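Local coordinates for SnoaL-like domain-containing protein (Novosphingobium aromaticivorans, PDB 2RFR) that is of unknown function but adopts the NTF2-like, cystatin-like fold of the SnoaL family and assembles as a trimer, at residues L14-I25 and A88-A99; H116-T124 and V135-D143. One frame throughout, in Å; residues are numbered along the deposited sequence.

Contact 1 of 2, residues L14-I25 and A88-A99; sequences LLEDREEIRELI and ATVTVEGDTATA
R18 and R22, one turn apart on helix 14-25, reach down to carbonyl oxygens on the outer side of strand 81-93, the outermost of the sheet within this chain. NH1 of R18 donates to V90 O at 2.7 Å, coming from above the carbonyl plane; the bend of the arginine chain at chi3 (62°) turns the guanidinium down to it. NH2 of R22 meets A88 O at 3.0 Å, tilted only 20° from that carbonyl's plane, while CG2 of V90 lies over the centre of the R22 guanidinium. Water serves the amides of A88 and V92: one molecule accepts from V92 N at 2.9 Å and weakly from R18 NH1, another from A88 N and weakly from R22 NE. The two guanidinium groups sit close together, and E19 and E23 of the second subunit each form salt bridges with both, which probably offsets their like charge. D17, beside V92, has its carboxylate taken by R127 and W132. Beneath the polar row, CD1 of I21 touches V92 CG2 and presses on A97 CB at a tight 3.5 Å, and CD1 of I25 touches both A88 CB and A99 CB, 3.7 Å from the latter. The helix axis passes 9.1 Å from that of strand 89-93, at 132° to it. A long N-terminal helix packed across a curved sheet is characteristic of the NTF2-like alpha+beta fold.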
loop_
_atom_site.group_PDB
_atom_site.type_symbol
_atom_site.label_atom_id
_atom_site.label_comp_id
_atom_site.label_asym_id
_atom_site.label_seq_id
_atom_site.Cartn_x
_atom_site.Cartn_y
_atom_site.Cartn_z
ATOM N N LEU A 14 4.510 19.969 -4.517
ATOM C CA LEU A 14 5.299 18.769 -4.270
ATOM C C LEU A 14 4.437 17.638 -3.751
ATOM O O LEU A 14 4.567 16.502 -4.169
ATOM C CB LEU A 14 6.441 19.088 -3.300
ATOM C CG LEU A 14 7.363 17.915 -3.032
ATOM C CD1 LEU A 14 7.855 17.285 -4.353
ATOM C CD2 LEU A 14 8.567 18.312 -2.153
ATOM N N LEU A 15 3.528 17.921 -2.822
ATOM C CA LEU A 15 2.575 16.912 -2.338
ATOM C C LEU A 15 1.703 16.435 -3.462
ATOM O O LEU A 15 1.423 15.240 -3.564
ATOM C CB LEU A 15 1.735 17.416 -1.175
ATOM C CG LEU A 15 2.403 17.545 0.179
ATOM C CD1 LEU A 15 1.319 18.026 1.130
ATOM C CD2 LEU A 15 2.942 16.220 0.644
ATOM N N GLU A 16 1.231 17.345 -4.306
ATOM C CA GLU A 16 0.417 16.951 -5.452
ATOM C C GLU A 16 1.163 16.048 -6.406
ATOM O O GLU A 16 0.613 15.098 -6.938
ATOM C CB GLU A 16 -0.145 18.182 -6.182
ATOM C CG GLU A 16 -1.179 18.929 -5.351
ATOM C CD GLU A 16 -1.528 20.275 -5.953
ATOM O OE1 GLU A 16 -0.685 20.929 -6.581
ATOM O OE2 GLU A 16 -2.677 20.748 -5.799
ATOM N N ASP A 17 2.408 16.362 -6.653
ATOM C CA ASP A 17 3.262 15.562 -7.541
ATOM C C ASP A 17 3.359 14.136 -6.993
ATOM O O ASP A 17 3.166 13.166 -7.727
ATOM C CB ASP A 17 4.670 16.186 -7.612
ATOM C CG ASP A 17 4.748 17.461 -8.402
ATOM O OD1 ASP A 17 3.875 17.756 -9.225
ATOM O OD2 ASP A 17 5.794 18.114 -8.209
ATOM N N ARG A 18 3.657 13.999 -5.701
ATOM C CA ARG A 18 3.829 12.700 -5.097
ATOM C C ARG A 18 2.531 11.924 -5.120
ATOM O O ARG A 18 2.534 10.717 -5.393
ATOM C CB ARG A 18 4.314 12.874 -3.672
ATOM C CG ARG A 18 5.727 13.434 -3.590
ATOM C CD ARG A 18 6.157 13.748 -2.138
ATOM N NE ARG A 18 6.167 12.535 -1.356
ATOM C CZ ARG A 18 7.145 11.624 -1.418
ATOM N NH1 ARG A 18 8.220 11.872 -2.102
ATOM N NH2 ARG A 18 7.073 10.514 -0.722
ATOM N N GLU A 19 1.414 12.583 -4.871
ATOM C CA GLU A 19 0.143 11.902 -4.852
ATOM C C GLU A 19 -0.240 11.456 -6.268
ATOM O O GLU A 19 -0.837 10.375 -6.455
ATOM C CB GLU A 19 -0.894 12.784 -4.131
ATOM C CG GLU A 19 -2.306 12.342 -4.203
ATOM C CD GLU A 19 -2.549 11.090 -3.510
ATOM O OE1 GLU A 19 -1.747 10.680 -2.685
ATOM O OE2 GLU A 19 -3.634 10.567 -3.760
ATOM N N GLU A 20 0.074 12.252 -7.284
ATOM C CA GLU A 20 -0.185 11.871 -8.674
ATOM C C GLU A 20 0.617 10.674 -9.082
ATOM O O GLU A 20 0.079 9.782 -9.748
ATOM C CB GLU A 20 0.128 13.020 -9.619
ATOM C CG GLU A 20 -0.864 13.444 -10.569
ATOM C CD GLU A 20 -0.438 14.591 -11.473
ATOM O OE1 GLU A 20 -0.275 15.743 -11.017
ATOM O OE2 GLU A 20 -0.268 14.265 -12.646
ATOM N N ILE A 21 1.865 10.654 -8.701
ATOM C CA ILE A 21 2.746 9.530 -9.045
ATOM C C ILE A 21 2.234 8.255 -8.333
ATOM O O ILE A 21 2.155 7.195 -8.958
ATOM C CB ILE A 21 4.173 9.872 -8.680
ATOM C CG1 ILE A 21 4.697 10.955 -9.603
ATOM C CG2 ILE A 21 5.070 8.603 -8.710
ATOM C CD1 ILE A 21 5.917 11.712 -9.069
ATOM N N ARG A 22 1.880 8.357 -7.058
ATOM C CA ARG A 22 1.337 7.203 -6.350
ATOM C C ARG A 22 0.058 6.700 -6.988
ATOM O O ARG A 22 -0.200 5.480 -7.042
ATOM C CB ARG A 22 1.176 7.538 -4.869
ATOM C CG ARG A 22 2.542 7.613 -4.164
ATOM C CD ARG A 22 2.364 7.737 -2.696
ATOM N NE ARG A 22 3.609 7.308 -2.027
ATOM C CZ ARG A 22 4.508 8.153 -1.574
ATOM N NH1 ARG A 22 4.302 9.466 -1.689
ATOM N NH2 ARG A 22 5.615 7.736 -0.973
ATOM N N GLU A 23 -0.794 7.616 -7.452
ATOM C CA GLU A 23 -2.035 7.256 -8.129
ATOM C C GLU A 23 -1.760 6.529 -9.428
ATOM O O GLU A 23 -2.429 5.515 -9.707
ATOM C CB GLU A 23 -2.944 8.521 -8.263
ATOM C CG GLU A 23 -4.214 8.346 -8.942
ATOM C CD GLU A 23 -5.265 7.543 -8.193
ATOM O OE1 GLU A 23 -5.409 7.502 -6.908
ATOM O OE2 GLU A 23 -6.117 7.112 -8.957
ATOM N N LEU A 24 -0.762 6.925 -10.227
ATOM C CA LEU A 24 -0.403 6.168 -11.428
ATOM C C LEU A 24 -0.070 4.739 -11.082
ATOM O O LEU A 24 -0.523 3.804 -11.742
ATOM C CB LEU A 24 0.826 6.778 -12.155
ATOM C CG LEU A 24 0.727 8.095 -12.894
ATOM C CD1 LEU A 24 2.100 8.522 -13.381
ATOM C CD2 LEU A 24 -0.266 7.957 -14.111
ATOM N N ILE A 25 0.792 4.557 -10.101
ATOM C CA ILE A 25 1.226 3.246 -9.724
ATOM C C ILE A 25 0.047 2.405 -9.195
ATOM O O ILE A 25 -0.094 1.234 -9.585
ATOM C CB ILE A 25 2.376 3.298 -8.694
ATOM C CG1 ILE A 25 3.540 4.099 -9.261
ATOM C CG2 ILE A 25 2.807 1.867 -8.257
ATOM C CD1 ILE A 25 4.644 4.376 -8.201
ATOM N N ALA A 88 4.697 2.546 -2.609
ATOM C CA ALA A 88 5.947 2.959 -3.246
ATOM C C ALA A 88 6.671 3.995 -2.430
ATOM O O ALA A 88 6.050 4.866 -1.816
ATOM C CB ALA A 88 5.644 3.536 -4.646
ATOM N N THR A 89 7.994 3.941 -2.469
ATOM C CA THR A 89 8.823 5.110 -2.117
ATOM C C THR A 89 8.964 5.954 -3.332
ATOM O O THR A 89 9.207 5.412 -4.393
ATOM C CB THR A 89 10.192 4.676 -1.545
ATOM O OG1 THR A 89 10.970 5.858 -1.282
ATOM C CG2 THR A 89 10.960 3.784 -2.406
ATOM N N VAL A 90 8.835 7.275 -3.207
ATOM C CA VAL A 90 8.848 8.203 -4.331
ATOM C C VAL A 90 9.844 9.292 -4.041
ATOM O O VAL A 90 9.832 9.853 -2.940
ATOM C CB VAL A 90 7.432 8.777 -4.556
ATOM C CG1 VAL A 90 7.465 9.867 -5.692
ATOM C CG2 VAL A 90 6.420 7.685 -4.889
ATOM N N THR A 91 10.667 9.618 -5.028
ATOM C CA THR A 91 11.554 10.797 -4.990
ATOM C C THR A 91 11.287 11.665 -6.215
ATOM O O THR A 91 11.389 11.188 -7.319
ATOM C CB THR A 91 12.999 10.384 -4.989
ATOM O OG1 THR A 91 13.269 9.590 -3.833
ATOM C CG2 THR A 91 13.938 11.624 -4.989
ATOM N N VAL A 92 10.894 12.916 -5.991
ATOM C CA VAL A 92 10.698 13.891 -7.039
ATOM C C VAL A 92 11.899 14.809 -7.128
ATOM O O VAL A 92 12.384 15.306 -6.109
ATOM C CB VAL A 92 9.417 14.696 -6.777
ATOM C CG1 VAL A 92 9.211 15.796 -7.834
ATOM C CG2 VAL A 92 8.208 13.768 -6.627
ATOM N N GLU A 93 12.368 15.038 -8.341
ATOM C CA GLU A 93 13.441 15.968 -8.625
ATOM C C GLU A 93 13.010 16.841 -9.801
ATOM O O GLU A 93 13.192 16.489 -10.938
ATOM C CB GLU A 93 14.712 15.205 -8.968
ATOM C CG GLU A 93 15.252 14.381 -7.810
ATOM N N GLY A 94 12.429 17.978 -9.493
ATOM C CA GLY A 94 11.987 18.875 -10.538
ATOM C C GLY A 94 10.828 18.364 -11.326
ATOM O O GLY A 94 9.740 18.261 -10.824
ATOM N N ASP A 95 11.087 18.028 -12.585
ATOM C CA ASP A 95 10.086 17.527 -13.522
ATOM C C ASP A 95 10.255 16.025 -13.773
ATOM O O ASP A 95 9.631 15.516 -14.687
ATOM C CB ASP A 95 10.152 18.301 -14.838
ATOM C CG ASP A 95 9.820 19.765 -14.683
ATOM O OD1 ASP A 95 8.994 20.084 -13.796
ATOM O OD2 ASP A 95 10.381 20.583 -15.450
ATOM N N THR A 96 11.102 15.370 -12.999
ATOM C CA THR A 96 11.267 13.899 -13.073
ATOM C C THR A 96 11.045 13.308 -11.690
ATOM O O THR A 96 11.082 14.014 -10.689
ATOM C CB THR A 96 12.621 13.507 -13.638
ATOM O OG1 THR A 96 13.656 13.904 -12.749
ATOM C CG2 THR A 96 12.830 14.026 -15.120
ATOM N N ALA A 97 10.876 11.996 -11.657
ATOM C CA ALA A 97 10.719 11.299 -10.403
ATOM C C ALA A 97 11.085 9.833 -10.614
ATOM O O ALA A 97 11.076 9.316 -11.720
ATOM C CB ALA A 97 9.270 11.385 -9.885
ATOM N N THR A 98 11.363 9.207 -9.475
ATOM C CA THR A 98 11.668 7.758 -9.394
ATOM C C THR A 98 10.865 7.124 -8.274
ATOM O O THR A 98 10.743 7.737 -7.198
ATOM C CB THR A 98 13.184 7.545 -9.131
ATOM O OG1 THR A 98 13.954 8.267 -10.118
ATOM C CG2 THR A 98 13.584 6.047 -9.212
ATOM N N ALA A 99 10.366 5.906 -8.483
ATOM C CA ALA A 99 9.680 5.197 -7.416
ATOM C C ALA A 99 10.198 3.786 -7.390
ATOM O O ALA A 99 10.590 3.214 -8.406
ATOM C CB ALA A 99 8.164 5.177 -7.655
HETATM O O HOH W 1 10.658 13.828 -3.201
HETATM O O HOH W 2 2.399 4.316 -2.816
#

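Contact 2 of 2, residues H116-T124 and V135-D143; sequences HRVSANRWT and VRRENALLD
The antiparallel hairpin of strands 112-128 and 131-141 belongs to the curved sheet of the NTF2-like fold, and its N121, W123, R137 and N139 side chains share one face of the sheet, the face that in NTF2-like relatives commonly lines a pocket. A120 with A140 and R122 with E138 are hydrogen-bonded pairs; at the far end V135 and R136 both face T124 in a classic beta bulge, where V135 N donates to T124 O at 2.8 Å. Past A140 the pairing is carried on by L142 N, bonded to V118 O. L141 CD2 rests over the centre of the R117 guanidinium. On the face away from N121 and R137, R136 NE forms a salt bridge with E138 OE2, and E49 takes another nitrogen of R136. R137 runs fully extended, chi1 -180°, alongside W123: its CD makes a CH-pi contact over the six-membered ring, and the guanidinium lies 14° from parallel to the indole. Y28 adds a cation-pi contact to R137, and S103 bonds N121 ND2. In the conformer given, N121 OD1 is gripped side-on by R137 NE at 2.9 Å and NH2 at 2.8 Å. Replacing R137 by alanine is likely to strip its cover from this face of W123 and leave N121 OD1 with one donor of three. That donor, N139 ND2, lies 3.0 Å from N121 OD1 in a nearly straight bond of 173°.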
loop_
_atom_site.group_PDB
_atom_site.type_symbol
_atom_site.label_atom_id
_atom_site.label_comp_id
_atom_site.label_asym_id
_atom_site.label_seq_id
_atom_site.Cartn_x
_atom_site.Cartn_y
_atom_site.Cartn_z
ATOM N N HIS A 116 2.290 -16.205 -7.767
ATOM C CA HIS A 116 2.861 -16.635 -9.043
ATOM C C HIS A 116 4.203 -15.998 -9.318
ATOM O O HIS A 116 5.132 -16.644 -9.819
ATOM C CB HIS A 116 1.816 -16.222 -10.107
ATOM C CG HIS A 116 2.242 -16.356 -11.561
ATOM N ND1 HIS A 116 2.347 -17.555 -12.224
ATOM C CD2 HIS A 116 2.463 -15.380 -12.497
ATOM C CE1 HIS A 116 2.651 -17.303 -13.484
ATOM N NE2 HIS A 116 2.766 -15.997 -13.662
ATOM N N ARG A 117 4.325 -14.692 -9.031
ATOM C CA ARG A 117 5.596 -13.968 -9.147
ATOM C C ARG A 117 5.649 -13.006 -7.957
ATOM O O ARG A 117 4.626 -12.458 -7.542
ATOM C CB ARG A 117 5.695 -13.205 -10.493
ATOM C CG ARG A 117 5.833 -14.114 -11.716
ATOM C CD ARG A 117 5.800 -13.357 -13.079
ATOM N NE ARG A 117 7.034 -12.557 -13.306
ATOM C CZ ARG A 117 8.153 -12.968 -13.928
ATOM N NH1 ARG A 117 8.248 -14.205 -14.433
ATOM N NH2 ARG A 117 9.186 -12.108 -14.134
ATOM N N VAL A 118 6.853 -12.770 -7.448
ATOM C CA VAL A 118 7.166 -11.739 -6.446
ATOM C C VAL A 118 8.360 -10.990 -6.998
ATOM O O VAL A 118 9.356 -11.617 -7.343
ATOM C CB VAL A 118 7.509 -12.355 -5.085
ATOM C CG1 VAL A 118 7.937 -11.299 -4.110
ATOM C CG2 VAL A 118 6.340 -13.191 -4.547
ATOM N N SER A 119 8.223 -9.666 -7.129
ATOM C CA SER A 119 9.161 -8.858 -7.906
ATOM C C SER A 119 9.491 -7.549 -7.266
ATOM O O SER A 119 8.697 -6.969 -6.499
ATOM C CB SER A 119 8.574 -8.573 -9.275
ATOM O OG SER A 119 8.250 -9.802 -9.976
ATOM N N ALA A 120 10.665 -7.044 -7.629
ATOM C CA ALA A 120 11.039 -5.641 -7.434
ATOM C C ALA A 120 10.669 -4.837 -8.629
ATOM O O ALA A 120 10.700 -5.336 -9.767
ATOM C CB ALA A 120 12.540 -5.599 -7.251
ATOM N N ASN A 121 10.375 -3.546 -8.413
ATOM C CA ASN A 121 10.127 -2.628 -9.515
ATOM C C ASN A 121 10.804 -1.307 -9.238
ATOM O O ASN A 121 10.740 -0.780 -8.138
ATOM C CB ASN A 121 8.634 -2.281 -9.669
ATOM C CG ASN A 121 7.757 -3.457 -9.896
ATOM O OD1 ASN A 121 7.424 -3.765 -11.018
ATOM N ND2 ASN A 121 7.457 -4.213 -8.837
ATOM N N ARG A 122 11.352 -0.739 -10.297
ATOM C CA ARG A 122 11.798 0.627 -10.335
ATOM C C ARG A 122 11.110 1.335 -11.473
ATOM O O ARG A 122 11.123 0.867 -12.608
ATOM C CB ARG A 122 13.320 0.704 -10.574
ATOM C CG ARG A 122 13.817 2.152 -10.469
ATOM C CD ARG A 122 15.278 2.203 -10.716
ATOM N NE ARG A 122 15.988 1.716 -9.572
ATOM C CZ ARG A 122 16.955 2.360 -8.946
ATOM N NH1 ARG A 122 17.344 3.569 -9.337
ATOM N NH2 ARG A 122 17.559 1.762 -7.934
ATOM N N TRP A 123 10.490 2.466 -11.159
ATOM C CA TRP A 123 9.732 3.273 -12.115
ATOM C C TRP A 123 10.373 4.639 -12.216
ATOM O O TRP A 123 10.814 5.185 -11.213
ATOM C CB TRP A 123 8.336 3.487 -11.606
ATOM C CG TRP A 123 7.403 2.355 -11.417
ATOM C CD1 TRP A 123 7.432 1.418 -10.425
ATOM C CD2 TRP A 123 6.201 2.115 -12.157
ATOM N NE1 TRP A 123 6.339 0.620 -10.529
ATOM C CE2 TRP A 123 5.534 1.037 -11.545
ATOM C CE3 TRP A 123 5.623 2.701 -13.259
ATOM C CZ2 TRP A 123 4.337 0.556 -12.016
ATOM C CZ3 TRP A 123 4.406 2.239 -13.711
ATOM C CH2 TRP A 123 3.762 1.203 -13.070
ATOM N N THR A 124 10.393 5.202 -13.398
ATOM C CA THR A 124 10.717 6.597 -13.629
ATOM C C THR A 124 9.537 7.291 -14.238
ATOM O O THR A 124 8.732 6.679 -14.944
ATOM C CB THR A 124 11.937 6.755 -14.463
ATOM O OG1 THR A 124 11.691 6.223 -15.744
ATOM C CG2 THR A 124 13.181 6.125 -13.871
ATOM N N VAL A 135 7.777 6.860 -17.546
ATOM C CA VAL A 135 8.744 6.817 -18.649
ATOM C C VAL A 135 9.254 5.409 -18.825
ATOM O O VAL A 135 9.123 4.828 -19.891
ATOM C CB VAL A 135 9.878 7.808 -18.408
ATOM C CG1 VAL A 135 10.981 7.660 -19.500
ATOM C CG2 VAL A 135 9.318 9.235 -18.363
ATOM N N ARG A 136 9.792 4.802 -17.773
ATOM C CA ARG A 136 10.294 3.432 -17.831
ATOM C C ARG A 136 9.907 2.720 -16.549
ATOM O O ARG A 136 10.039 3.249 -15.438
ATOM C CB ARG A 136 11.810 3.428 -18.002
ATOM C CG ARG A 136 12.398 2.049 -18.165
ATOM C CD ARG A 136 13.864 2.138 -18.644
ATOM N NE ARG A 136 14.578 0.866 -18.679
ATOM C CZ ARG A 136 14.699 0.003 -19.703
ATOM N NH1 ARG A 136 14.128 0.216 -20.840
ATOM N NH2 ARG A 136 15.385 -1.122 -19.521
ATOM N N ARG A 137 9.478 1.460 -16.687
ATOM C CA ARG A 137 9.318 0.566 -15.537
ATOM C C ARG A 137 10.234 -0.612 -15.804
ATOM O O ARG A 137 10.241 -1.156 -16.905
ATOM C CB ARG A 137 7.875 0.063 -15.439
ATOM C CG ARG A 137 7.613 -0.885 -14.248
ATOM C CD ARG A 137 6.199 -1.357 -14.251
ATOM N NE ARG A 137 6.025 -2.358 -13.189
ATOM C CZ ARG A 137 4.873 -2.951 -12.969
ATOM N NH1 ARG A 137 3.816 -2.700 -13.705
ATOM N NH2 ARG A 137 4.790 -3.796 -11.985
ATOM N N GLU A 138 10.969 -1.021 -14.769
ATOM C CA GLU A 138 11.809 -2.200 -14.815
ATOM C C GLU A 138 11.383 -3.095 -13.653
ATOM O O GLU A 138 11.218 -2.653 -12.535
ATOM C CB GLU A 138 13.275 -1.807 -14.613
ATOM C CG GLU A 138 13.860 -0.958 -15.746
ATOM C CD GLU A 138 15.177 -0.365 -15.439
ATOM O OE1 GLU A 138 15.509 -0.099 -14.282
ATOM O OE2 GLU A 138 15.872 -0.046 -16.398
ATOM N N ASN A 139 11.368 -4.391 -13.929
ATOM C CA ASN A 139 10.876 -5.367 -13.002
ATOM C C ASN A 139 11.757 -6.629 -13.075
ATOM O O ASN A 139 12.273 -6.993 -14.139
ATOM C CB ASN A 139 9.389 -5.550 -13.391
ATOM C CG ASN A 139 8.748 -6.762 -12.864
ATOM O OD1 ASN A 139 9.033 -7.856 -13.302
ATOM N ND2 ASN A 139 7.787 -6.569 -11.956
ATOM N N ALA A 140 11.986 -7.275 -11.930
ATOM C CA ALA A 140 12.773 -8.506 -11.872
ATOM C C ALA A 140 12.268 -9.314 -10.679
ATOM O O ALA A 140 11.840 -8.771 -9.651
ATOM C CB ALA A 140 14.253 -8.213 -11.726
ATOM N N LEU A 141 12.358 -10.633 -10.773
ATOM C CA LEU A 141 11.909 -11.507 -9.704
ATOM C C LEU A 141 12.822 -11.437 -8.488
ATOM O O LEU A 141 14.047 -11.515 -8.637
ATOM C CB LEU A 141 11.899 -12.968 -10.193
ATOM C CG LEU A 141 10.866 -13.313 -11.259
ATOM C CD1 LEU A 141 11.139 -14.726 -11.765
ATOM C CD2 LEU A 141 9.453 -13.197 -10.686
ATOM N N LEU A 142 12.232 -11.454 -7.297
ATOM C CA LEU A 142 12.962 -11.592 -6.057
ATOM C C LEU A 142 13.110 -13.109 -5.714
ATOM O O LEU A 142 12.557 -13.655 -4.778
ATOM C CB LEU A 142 12.244 -10.797 -4.964
ATOM C CG LEU A 142 12.482 -9.284 -5.102
ATOM C CD1 LEU A 142 11.392 -8.493 -4.354
ATOM C CD2 LEU A 142 13.852 -8.913 -4.586
ATOM N N ASP A 143 13.905 -13.741 -6.583
ATOM C CA ASP A 143 14.206 -15.156 -6.586
ATOM C C ASP A 143 15.667 -15.395 -6.306
ATOM O O ASP A 143 16.197 -16.510 -6.533
ATOM C CB ASP A 143 13.794 -15.792 -7.868
ATOM C CG ASP A 143 14.557 -15.269 -9.060
ATOM O OD1 ASP A 143 15.436 -14.379 -8.922
ATOM O OD2 ASP A 143 14.259 -15.787 -10.175
HETATM O O HOH W 3 12.735 2.483 -14.460
#

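Contact 1 and contact 2 lie in series along the chain, their centres about 17 Å apart, and are joined through one sheet in which strands 96-109 and 112-128 are neighbours. Between the two contacts' own segments they meet at W123 N and A99 O, 2.9 Å apart, a probable hydrogen bond. A99 thus meets the helix with its methyl group and the hairpin with its carbonyl. F125, the residue after 116-124, is touched by I21, I25 and A99 of contact 1. Both contacts also reach the second subunit, contact 1 mainly through salt bridges and contact 2 through packing. No ligand or established active site marks either one.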